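Local atomic coordinates of alanine glyoxylate transaminase (Thermococcus litoralis, PDB entry 2ZC0), a protein that probably catalyses the pyridoxal phosphate-dependent transfer of an amino group from alanine to glyoxylate, as a homodimeric aminotransferase of class I. Residues A11-L19 / N134-G143; D112-D120 / I264-I275. One frame throughout, in Å; residues are numbered along the deposited sequence.

Contact 1: A11-L19 / N134-G143; sequences ANWIKGSAL and NTLLAFEQLG. With ZN (zinc ion), chain E.
Trp13 lays the six-membered ring of its indole over Gly143, whose CA sits 3.8 Å from the centroid of that ring, a CH-pi contact 25° off the normal. Nearer the backbone, Trp13 CB lies 3.5 Å from Glu140 O. Gly143 has positive phi and is the C' residue of the Schellman motif that ends helix 133-140; a CB there would run into the indole. An alanine in place of Trp13 would probably leave Gly143 CA without the ring that covers it and open a gap at this helix end. Next along, Ile14 crosses the Gln141 side chain, CG1 and CG2 both near its OE1. Lys15 bends at its last torsion (chi4 -55°), which swings NZ onto Glu140: Lys15 NZ gives a salt bridge of 2.6 Å to Glu140 OE1, meeting it on the anti side and 33° out of the carboxylate plane. The other oxygen, Glu140 OE2, binds the zinc ion at 2.0 Å. Water 1 accepts from Lys15 NZ at 2.7 Å, and water 2 accepts from Lys15 N and can donate to Gln141 OE1. Beyond them Ser17 CB presses on Leu137 CD2 (3.5 Å), while water 3 joins Ser17 OG to Asn134 OD1. One carboxylate thus serves both metal and ammonium, and the two positive charges would be expected to favour its ionised form.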
loop_
_atom_site.group_PDB
_atom_site.type_symbol
_atom_site.label_atom_id
_atom_site.label_comp_id
_atom_site.label_asym_id
_atom_site.label_seq_id
_atom_site.Cartn_x
_atom_site.Cartn_y
_atom_site.Cartn_z
ATOM N N ALA A 11 -3.712 -1.036 9.735
ATOM C CA ALA A 11 -3.831 -1.577 11.080
ATOM C C ALA A 11 -5.128 -2.399 11.124
ATOM O O ALA A 11 -5.266 -3.320 11.920
ATOM C CB ALA A 11 -3.877 -0.440 12.126
ATOM N N ASN A 12 -6.076 -2.053 10.251
ATOM C CA ASN A 12 -7.353 -2.761 10.152
ATOM C C ASN A 12 -7.187 -4.204 9.655
ATOM O O ASN A 12 -8.102 -5.015 9.810
ATOM C CB ASN A 12 -8.317 -2.024 9.213
ATOM C CG ASN A 12 -8.949 -0.778 9.854
ATOM O OD1 ASN A 12 -9.608 0.025 9.166
ATOM N ND2 ASN A 12 -8.766 -0.619 11.158
ATOM N N TRP A 13 -6.044 -4.524 9.039
ATOM C CA TRP A 13 -5.808 -5.878 8.538
ATOM C C TRP A 13 -5.377 -6.790 9.690
ATOM O O TRP A 13 -5.299 -8.017 9.541
ATOM C CB TRP A 13 -4.731 -5.883 7.430
ATOM C CG TRP A 13 -5.127 -5.147 6.161
ATOM C CD1 TRP A 13 -6.400 -4.925 5.706
ATOM C CD2 TRP A 13 -4.251 -4.591 5.167
ATOM N NE1 TRP A 13 -6.369 -4.272 4.500
ATOM C CE2 TRP A 13 -5.062 -4.054 4.148
ATOM C CE3 TRP A 13 -2.855 -4.494 5.045
ATOM C CZ2 TRP A 13 -4.526 -3.429 3.013
ATOM C CZ3 TRP A 13 -2.324 -3.870 3.914
ATOM C CH2 TRP A 13 -3.161 -3.345 2.914
ATOM N N ILE A 14 -5.089 -6.181 10.839
ATOM C CA ILE A 14 -4.683 -6.918 12.034
ATOM C C ILE A 14 -5.934 -7.363 12.780
ATOM O O ILE A 14 -6.786 -6.543 13.113
ATOM C CB ILE A 14 -3.857 -6.036 12.996
ATOM C CG1 ILE A 14 -2.576 -5.569 12.315
ATOM C CG2 ILE A 14 -3.523 -6.813 14.259
ATOM C CD1 ILE A 14 -1.896 -4.468 13.065
ATOM N N LYS A 15 -6.050 -8.656 13.054
ATOM C CA LYS A 15 -7.224 -9.141 13.765
ATOM C C LYS A 15 -6.896 -10.111 14.884
ATOM O O LYS A 15 -5.755 -10.556 15.034
ATOM C CB LYS A 15 -8.209 -9.767 12.780
ATOM C CG LYS A 15 -7.610 -10.821 11.888
ATOM C CD LYS A 15 -8.651 -11.359 10.904
ATOM C CE LYS A 15 -7.996 -12.272 9.898
ATOM N NZ LYS A 15 -6.878 -11.556 9.232
ATOM N N GLY A 16 -7.909 -10.420 15.689
ATOM C CA GLY A 16 -7.731 -11.326 16.814
ATOM C C GLY A 16 -7.279 -12.719 16.428
ATOM O O GLY A 16 -7.428 -13.141 15.282
ATOM N N SER A 17 -6.733 -13.438 17.403
ATOM C CA SER A 17 -6.246 -14.806 17.217
ATOM C C SER A 17 -6.792 -15.704 18.326
ATOM O O SER A 17 -6.510 -15.485 19.509
ATOM C CB SER A 17 -4.712 -14.820 17.252
ATOM O OG SER A 17 -4.195 -16.138 17.368
ATOM N N ALA A 18 -7.572 -16.711 17.944
ATOM C CA ALA A 18 -8.139 -17.632 18.926
ATOM C C ALA A 18 -7.021 -18.293 19.734
ATOM O O ALA A 18 -7.153 -18.481 20.946
ATOM C CB ALA A 18 -8.982 -18.684 18.225
ATOM N N LEU A 19 -5.921 -18.623 19.055
ATOM C CA LEU A 19 -4.757 -19.254 19.685
ATOM C C LEU A 19 -4.184 -18.382 20.803
ATOM O O LEU A 19 -3.873 -18.876 21.892
ATOM C CB LEU A 19 -3.677 -19.535 18.636
ATOM N N ASN A 134 -0.658 -18.561 12.866
ATOM C CA ASN A 134 0.190 -17.399 12.939
ATOM C C ASN A 134 0.747 -16.974 11.605
ATOM O O ASN A 134 0.918 -15.788 11.375
ATOM C CB ASN A 134 1.286 -17.586 13.974
ATOM C CG ASN A 134 0.885 -16.992 15.303
ATOM O OD1 ASN A 134 -0.286 -17.050 15.674
ATOM N ND2 ASN A 134 1.830 -16.409 16.019
ATOM N N THR A 135 0.980 -17.926 10.705
ATOM C CA THR A 135 1.487 -17.538 9.402
ATOM C C THR A 135 0.372 -16.898 8.585
ATOM O O THR A 135 0.600 -15.922 7.860
ATOM C CB THR A 135 2.082 -18.720 8.663
ATOM O OG1 THR A 135 3.154 -19.262 9.439
ATOM C CG2 THR A 135 2.625 -18.299 7.298
ATOM N N LEU A 136 -0.843 -17.417 8.725
ATOM C CA LEU A 136 -1.974 -16.864 7.969
ATOM C C LEU A 136 -2.235 -15.424 8.440
ATOM O O LEU A 136 -2.495 -14.525 7.639
ATOM C CB LEU A 136 -3.231 -17.730 8.174
ATOM C CG LEU A 136 -3.167 -19.205 7.718
ATOM C CD1 LEU A 136 -4.518 -19.886 7.969
ATOM C CD2 LEU A 136 -2.812 -19.284 6.238
ATOM N N LEU A 137 -2.169 -15.223 9.753
ATOM C CA LEU A 137 -2.376 -13.915 10.375
ATOM C C LEU A 137 -1.234 -12.976 9.941
ATOM O O LEU A 137 -1.471 -11.842 9.536
ATOM C CB LEU A 137 -2.407 -14.077 11.909
ATOM C CG LEU A 137 -3.706 -13.938 12.730
ATOM C CD1 LEU A 137 -4.936 -14.219 11.904
ATOM C CD2 LEU A 137 -3.629 -14.825 13.946
ATOM N N ALA A 138 -0.002 -13.471 9.999
ATOM C CA ALA A 138 1.155 -12.672 9.614
ATOM C C ALA A 138 1.038 -12.184 8.178
ATOM O O ALA A 138 1.249 -11.006 7.910
ATOM C CB ALA A 138 2.452 -13.472 9.782
ATOM N N PHE A 139 0.677 -13.075 7.255
ATOM C CA PHE A 139 0.563 -12.679 5.851
ATOM C C PHE A 139 -0.635 -11.789 5.539
ATOM O O PHE A 139 -0.555 -10.918 4.660
ATOM C CB PHE A 139 0.540 -13.911 4.939
ATOM C CG PHE A 139 1.847 -14.662 4.898
ATOM C CD1 PHE A 139 2.962 -14.194 5.590
ATOM C CD2 PHE A 139 1.968 -15.829 4.147
ATOM C CE1 PHE A 139 4.179 -14.880 5.541
ATOM C CE2 PHE A 139 3.177 -16.523 4.090
ATOM C CZ PHE A 139 4.288 -16.044 4.786
ATOM N N GLU A 140 -1.740 -11.987 6.243
ATOM C CA GLU A 140 -2.906 -11.162 5.992
ATOM C C GLU A 140 -2.759 -9.765 6.569
ATOM O O GLU A 140 -3.341 -8.821 6.027
ATOM C CB GLU A 140 -4.176 -11.804 6.554
ATOM C CG GLU A 140 -4.432 -13.208 6.054
ATOM C CD GLU A 140 -5.773 -13.750 6.520
ATOM O OE1 GLU A 140 -6.154 -13.484 7.685
ATOM O OE2 GLU A 140 -6.440 -14.440 5.719
ATOM N N GLN A 141 -2.013 -9.610 7.662
ATOM C CA GLN A 141 -1.854 -8.254 8.174
ATOM C C GLN A 141 -0.837 -7.514 7.308
ATOM O O GLN A 141 -0.633 -6.319 7.463
ATOM C CB GLN A 141 -1.476 -8.216 9.666
ATOM C CG GLN A 141 -0.264 -8.974 10.080
ATOM C CD GLN A 141 -0.128 -9.028 11.592
ATOM O OE1 GLN A 141 -1.118 -8.935 12.318
ATOM N NE2 GLN A 141 1.087 -9.189 12.070
ATOM N N LEU A 142 -0.207 -8.240 6.384
ATOM C CA LEU A 142 0.713 -7.613 5.442
ATOM C C LEU A 142 -0.105 -7.351 4.182
ATOM O O LEU A 142 0.424 -6.925 3.167
ATOM C CB LEU A 142 1.915 -8.500 5.141
ATOM C CG LEU A 142 2.970 -8.492 6.271
ATOM C CD1 LEU A 142 3.992 -9.645 6.086
ATOM C CD2 LEU A 142 3.698 -7.125 6.253
ATOM N N GLY A 143 -1.413 -7.591 4.260
ATOM C CA GLY A 143 -2.269 -7.352 3.103
ATOM C C GLY A 143 -2.496 -8.503 2.130
ATOM O O GLY A 143 -3.223 -8.350 1.162
HETATM ZN ZN ZN E . -7.824 -15.592 6.691
HETATM O O HOH W 1 -4.557 -10.826 10.395
HETATM O O HOH W 2 -3.444 -10.181 12.908
HETATM O O HOH W 3 -1.542 -15.452 17.453
HETATM O O HOH W 4 -8.386 -17.343 5.077
#

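Contact 2: D112-D120 / I264-I275; sequences DLLGRVLID and ILKKVLMQKQPI
Asp112 touches Ile275 with its OD1, which lies 3.7 Å from Ile275 CD1, while its OD2 pairs with Arg116 of the second subunit. Leu113 follows with more: its CD2 rests on the aliphatic run of Lys272, crossing it at about a right angle (3.7 Å to Lys272 CD), and its backbone O accepts a bond from Gln271. That bond, Gln271 NE2 to Leu113 O, is 2.9 Å long but bent, with an N-H...O angle of 137° and the donor tilted out of the carbonyl plane. Leu114 reaches over with CD1 to Val268 CG2 at 3.7 Å. Two residues on, Arg116 sets its guanidinium nearly perpendicular to the Gln271 amide, 83° between planes; its NH1 makes the reciprocal salt bridge to Asp112 of the second subunit, and water 5 bridges Arg116 NH2 and Gln271 OE1. Val117, with CG2 beside its own backbone N, presses that methyl on the same amide, 3.4 Å from Gln271 NE2. Leu118 CD2 closes the row against Ile264 CD1 (3.9 Å). Leu113, Leu114 and Leu118 also meet strands of the mixed sheet. Helices 112-118 and 264-272 cross at 112° with axes 9.6 Å apart, a helix pair packed on the large sheet of the fold-type I aminotransferase.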
loop_
_atom_site.group_PDB
_atom_site.type_symbol
_atom_site.label_atom_id
_atom_site.label_comp_id
_atom_site.label_asym_id
_atom_site.label_seq_id
_atom_site.Cartn_x
_atom_site.Cartn_y
_atom_site.Cartn_z
ATOM N N ASP A 112 7.951 -13.448 8.888
ATOM C CA ASP A 112 7.543 -12.046 8.821
ATOM C C ASP A 112 8.522 -11.283 7.912
ATOM O O ASP A 112 8.114 -10.492 7.058
ATOM C CB ASP A 112 7.524 -11.447 10.239
ATOM C CG ASP A 112 7.261 -9.948 10.246
ATOM O OD1 ASP A 112 8.246 -9.188 10.365
ATOM O OD2 ASP A 112 6.094 -9.531 10.126
ATOM N N LEU A 113 9.813 -11.542 8.088
ATOM C CA LEU A 113 10.823 -10.908 7.257
ATOM C C LEU A 113 10.564 -11.243 5.777
ATOM O O LEU A 113 10.592 -10.358 4.923
ATOM C CB LEU A 113 12.225 -11.364 7.702
ATOM C CG LEU A 113 13.014 -10.327 8.529
ATOM C CD1 LEU A 113 12.095 -9.628 9.492
ATOM C CD2 LEU A 113 14.184 -10.985 9.261
ATOM N N LEU A 114 10.273 -12.511 5.485
ATOM C CA LEU A 114 9.987 -12.928 4.118
ATOM C C LEU A 114 8.705 -12.287 3.560
ATOM O O LEU A 114 8.652 -11.904 2.393
ATOM C CB LEU A 114 9.843 -14.459 4.027
ATOM C CG LEU A 114 11.033 -15.377 3.662
ATOM C CD1 LEU A 114 12.246 -14.561 3.163
ATOM C CD2 LEU A 114 11.382 -16.213 4.854
ATOM N N GLY A 115 7.662 -12.195 4.380
ATOM C CA GLY A 115 6.427 -11.615 3.897
ATOM C C GLY A 115 6.599 -10.159 3.524
ATOM O O GLY A 115 6.030 -9.671 2.544
ATOM N N ARG A 116 7.405 -9.458 4.303
ATOM C CA ARG A 116 7.628 -8.051 4.044
ATOM C C ARG A 116 8.368 -7.791 2.733
ATOM O O ARG A 116 8.135 -6.792 2.072
ATOM C CB ARG A 116 8.366 -7.436 5.227
ATOM C CG ARG A 116 7.549 -7.525 6.509
ATOM C CD ARG A 116 8.250 -6.803 7.642
ATOM N NE ARG A 116 8.714 -5.501 7.171
ATOM C CZ ARG A 116 8.984 -4.461 7.950
ATOM N NH1 ARG A 116 8.830 -4.572 9.271
ATOM N NH2 ARG A 116 9.408 -3.327 7.389
ATOM N N VAL A 117 9.222 -8.715 2.335
ATOM C CA VAL A 117 9.978 -8.555 1.109
ATOM C C VAL A 117 9.283 -9.179 -0.096
ATOM O O VAL A 117 9.547 -8.800 -1.235
ATOM C CB VAL A 117 11.368 -9.217 1.248
ATOM C CG1 VAL A 117 12.027 -9.356 -0.112
ATOM C CG2 VAL A 117 12.245 -8.394 2.180
ATOM N N LEU A 118 8.379 -10.118 0.157
ATOM C CA LEU A 118 7.727 -10.825 -0.928
ATOM C C LEU A 118 6.254 -10.534 -1.172
ATOM O O LEU A 118 5.732 -10.879 -2.222
ATOM C CB LEU A 118 7.933 -12.332 -0.727
ATOM C CG LEU A 118 9.382 -12.835 -0.693
ATOM C CD1 LEU A 118 9.383 -14.328 -0.396
ATOM C CD2 LEU A 118 10.079 -12.554 -2.023
ATOM N N ILE A 119 5.587 -9.877 -0.235
ATOM C CA ILE A 119 4.167 -9.595 -0.409
ATOM C C ILE A 119 3.778 -8.127 -0.621
ATOM O O ILE A 119 4.152 -7.260 0.164
ATOM C CB ILE A 119 3.378 -10.096 0.815
ATOM C CG1 ILE A 119 3.580 -11.596 0.986
ATOM C CG2 ILE A 119 1.902 -9.767 0.664
ATOM C CD1 ILE A 119 3.102 -12.086 2.309
ATOM N N ASP A 120 3.041 -7.849 -1.691
ATOM C CA ASP A 120 2.527 -6.505 -1.935
ATOM C C ASP A 120 1.046 -6.654 -1.547
ATOM O O ASP A 120 0.423 -7.684 -1.820
ATOM C CB ASP A 120 2.620 -6.100 -3.419
ATOM C CG ASP A 120 3.957 -5.451 -3.791
ATOM O OD1 ASP A 120 4.361 -4.460 -3.137
ATOM O OD2 ASP A 120 4.598 -5.923 -4.754
ATOM N N ILE A 264 16.577 -11.882 -3.131
ATOM C CA ILE A 264 15.696 -12.055 -1.977
ATOM C C ILE A 264 16.554 -12.038 -0.715
ATOM O O ILE A 264 16.265 -11.293 0.226
ATOM C CB ILE A 264 14.887 -13.375 -2.069
ATOM C CG1 ILE A 264 13.807 -13.234 -3.139
ATOM C CG2 ILE A 264 14.245 -13.706 -0.727
ATOM C CD1 ILE A 264 13.090 -14.519 -3.445
ATOM N N LEU A 265 17.621 -12.834 -0.701
ATOM C CA LEU A 265 18.515 -12.862 0.460
ATOM C C LEU A 265 19.080 -11.461 0.765
ATOM O O LEU A 265 19.151 -11.046 1.929
ATOM C CB LEU A 265 19.673 -13.832 0.208
ATOM C CG LEU A 265 20.844 -13.790 1.198
ATOM C CD1 LEU A 265 20.403 -14.340 2.548
ATOM C CD2 LEU A 265 22.003 -14.626 0.626
ATOM N N LYS A 266 19.471 -10.750 -0.293
ATOM C CA LYS A 266 20.038 -9.404 -0.175
ATOM C C LYS A 266 19.062 -8.435 0.500
ATOM O O LYS A 266 19.440 -7.691 1.408
ATOM C CB LYS A 266 20.409 -8.868 -1.566
ATOM C CG LYS A 266 21.047 -7.474 -1.603
ATOM C CD LYS A 266 21.011 -6.904 -3.030
ATOM C CE LYS A 266 21.919 -5.672 -3.199
ATOM N NZ LYS A 266 23.376 -6.006 -3.235
ATOM N N LYS A 267 17.808 -8.453 0.057
ATOM C CA LYS A 267 16.796 -7.577 0.619
ATOM C C LYS A 267 16.338 -8.000 2.006
ATOM O O LYS A 267 15.998 -7.164 2.834
ATOM C CB LYS A 267 15.588 -7.475 -0.314
ATOM C CG LYS A 267 15.833 -6.562 -1.498
ATOM C CD LYS A 267 16.229 -5.160 -0.994
ATOM C CE LYS A 267 16.505 -4.216 -2.138
ATOM N NZ LYS A 267 15.777 -2.923 -1.936
ATOM N N VAL A 268 16.307 -9.296 2.269
ATOM C CA VAL A 268 15.901 -9.729 3.590
ATOM C C VAL A 268 16.931 -9.256 4.600
ATOM O O VAL A 268 16.601 -8.944 5.738
ATOM C CB VAL A 268 15.807 -11.240 3.686
ATOM C CG1 VAL A 268 15.705 -11.649 5.151
ATOM C CG2 VAL A 268 14.586 -11.727 2.914
ATOM N N LEU A 269 18.183 -9.212 4.165
ATOM C CA LEU A 269 19.284 -8.791 5.009
ATOM C C LEU A 269 19.307 -7.256 5.193
ATOM O O LEU A 269 19.511 -6.777 6.298
ATOM C CB LEU A 269 20.594 -9.280 4.387
ATOM C CG LEU A 269 21.586 -10.098 5.226
ATOM C CD1 LEU A 269 20.863 -11.093 6.123
ATOM C CD2 LEU A 269 22.542 -10.827 4.267
ATOM N N MET A 270 19.104 -6.505 4.108
ATOM C CA MET A 270 19.100 -5.038 4.154
ATOM C C MET A 270 18.056 -4.477 5.098
ATOM O O MET A 270 18.289 -3.471 5.750
ATOM C CB MET A 270 18.820 -4.439 2.779
ATOM C CG MET A 270 19.974 -4.363 1.802
ATOM S SD MET A 270 19.493 -3.340 0.344
ATOM C CE MET A 270 20.955 -3.528 -0.689
ATOM N N GLN A 271 16.889 -5.116 5.154
ATOM C CA GLN A 271 15.820 -4.624 6.021
ATOM C C GLN A 271 15.906 -5.077 7.476
ATOM O O GLN A 271 15.354 -4.417 8.353
ATOM C CB GLN A 271 14.450 -5.033 5.471
ATOM C CG GLN A 271 14.220 -6.535 5.470
ATOM C CD GLN A 271 12.749 -6.948 5.335
ATOM O OE1 GLN A 271 11.877 -6.136 5.019
ATOM N NE2 GLN A 271 12.483 -8.226 5.566
ATOM N N LYS A 272 16.613 -6.177 7.733
ATOM C CA LYS A 272 16.689 -6.746 9.078
ATOM C C LYS A 272 17.220 -5.945 10.273
ATOM O O LYS A 272 16.610 -5.989 11.340
ATOM C CB LYS A 272 17.417 -8.090 9.022
ATOM C CG LYS A 272 17.181 -8.972 10.236
ATOM C CD LYS A 272 17.744 -10.375 9.999
ATOM C CE LYS A 272 17.509 -11.270 11.200
ATOM N NZ LYS A 272 18.257 -10.773 12.374
ATOM N N GLN A 273 18.337 -5.232 10.138
ATOM C CA GLN A 273 18.844 -4.499 11.301
ATOM C C GLN A 273 17.797 -3.514 11.863
ATOM O O GLN A 273 17.612 -3.443 13.073
ATOM C CB GLN A 273 20.176 -3.788 10.979
ATOM C CG GLN A 273 20.859 -3.167 12.231
ATOM C CD GLN A 273 22.313 -2.726 12.003
ATOM O OE1 GLN A 273 23.259 -3.498 12.212
ATOM N NE2 GLN A 273 22.492 -1.473 11.580
ATOM N N PRO A 274 17.083 -2.770 10.992
ATOM C CA PRO A 274 16.066 -1.820 11.475
ATOM C C PRO A 274 14.758 -2.450 12.001
ATOM O O PRO A 274 13.860 -1.728 12.451
ATOM C CB PRO A 274 15.815 -0.905 10.270
ATOM C CG PRO A 274 17.069 -1.034 9.446
ATOM C CD PRO A 274 17.445 -2.491 9.590
ATOM N N ILE A 275 14.600 -3.770 11.934
ATOM C CA ILE A 275 13.374 -4.315 12.507
ATOM C C ILE A 275 13.617 -5.108 13.796
ATOM O O ILE A 275 12.842 -4.972 14.735
ATOM C CB ILE A 275 12.513 -5.137 11.493
ATOM C CG1 ILE A 275 12.313 -6.550 12.014
ATOM C CG2 ILE A 275 13.107 -5.102 10.110
ATOM C CD1 ILE A 275 11.152 -7.221 11.377
HETATM O O HOH W 5 10.738 -3.830 4.896
#

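Overall arrangement
Contacts 1 and 2 lie with their centres about 18 Å apart and meet directly: segment 134-143 packs on segment 112-120, Leu142 CD1 lying 3.7 Å from Gly115 C and Phe139 CG 3.9 Å from Ile119 CD1. Their segments alternate along the chain. Both contacts lie near the bound pyridoxamine phosphate without lining its pocket: the ligand is about 6 Å from the Asn134 side chain and about 9 Å from that of Asp112, while zinc is held at Glu140. Both contacts also face the second subunit, where Lys267 of one chain bonds Ala11 O and Ile14 O of the other, linking contact 2 in one subunit to contact 1 in its partner.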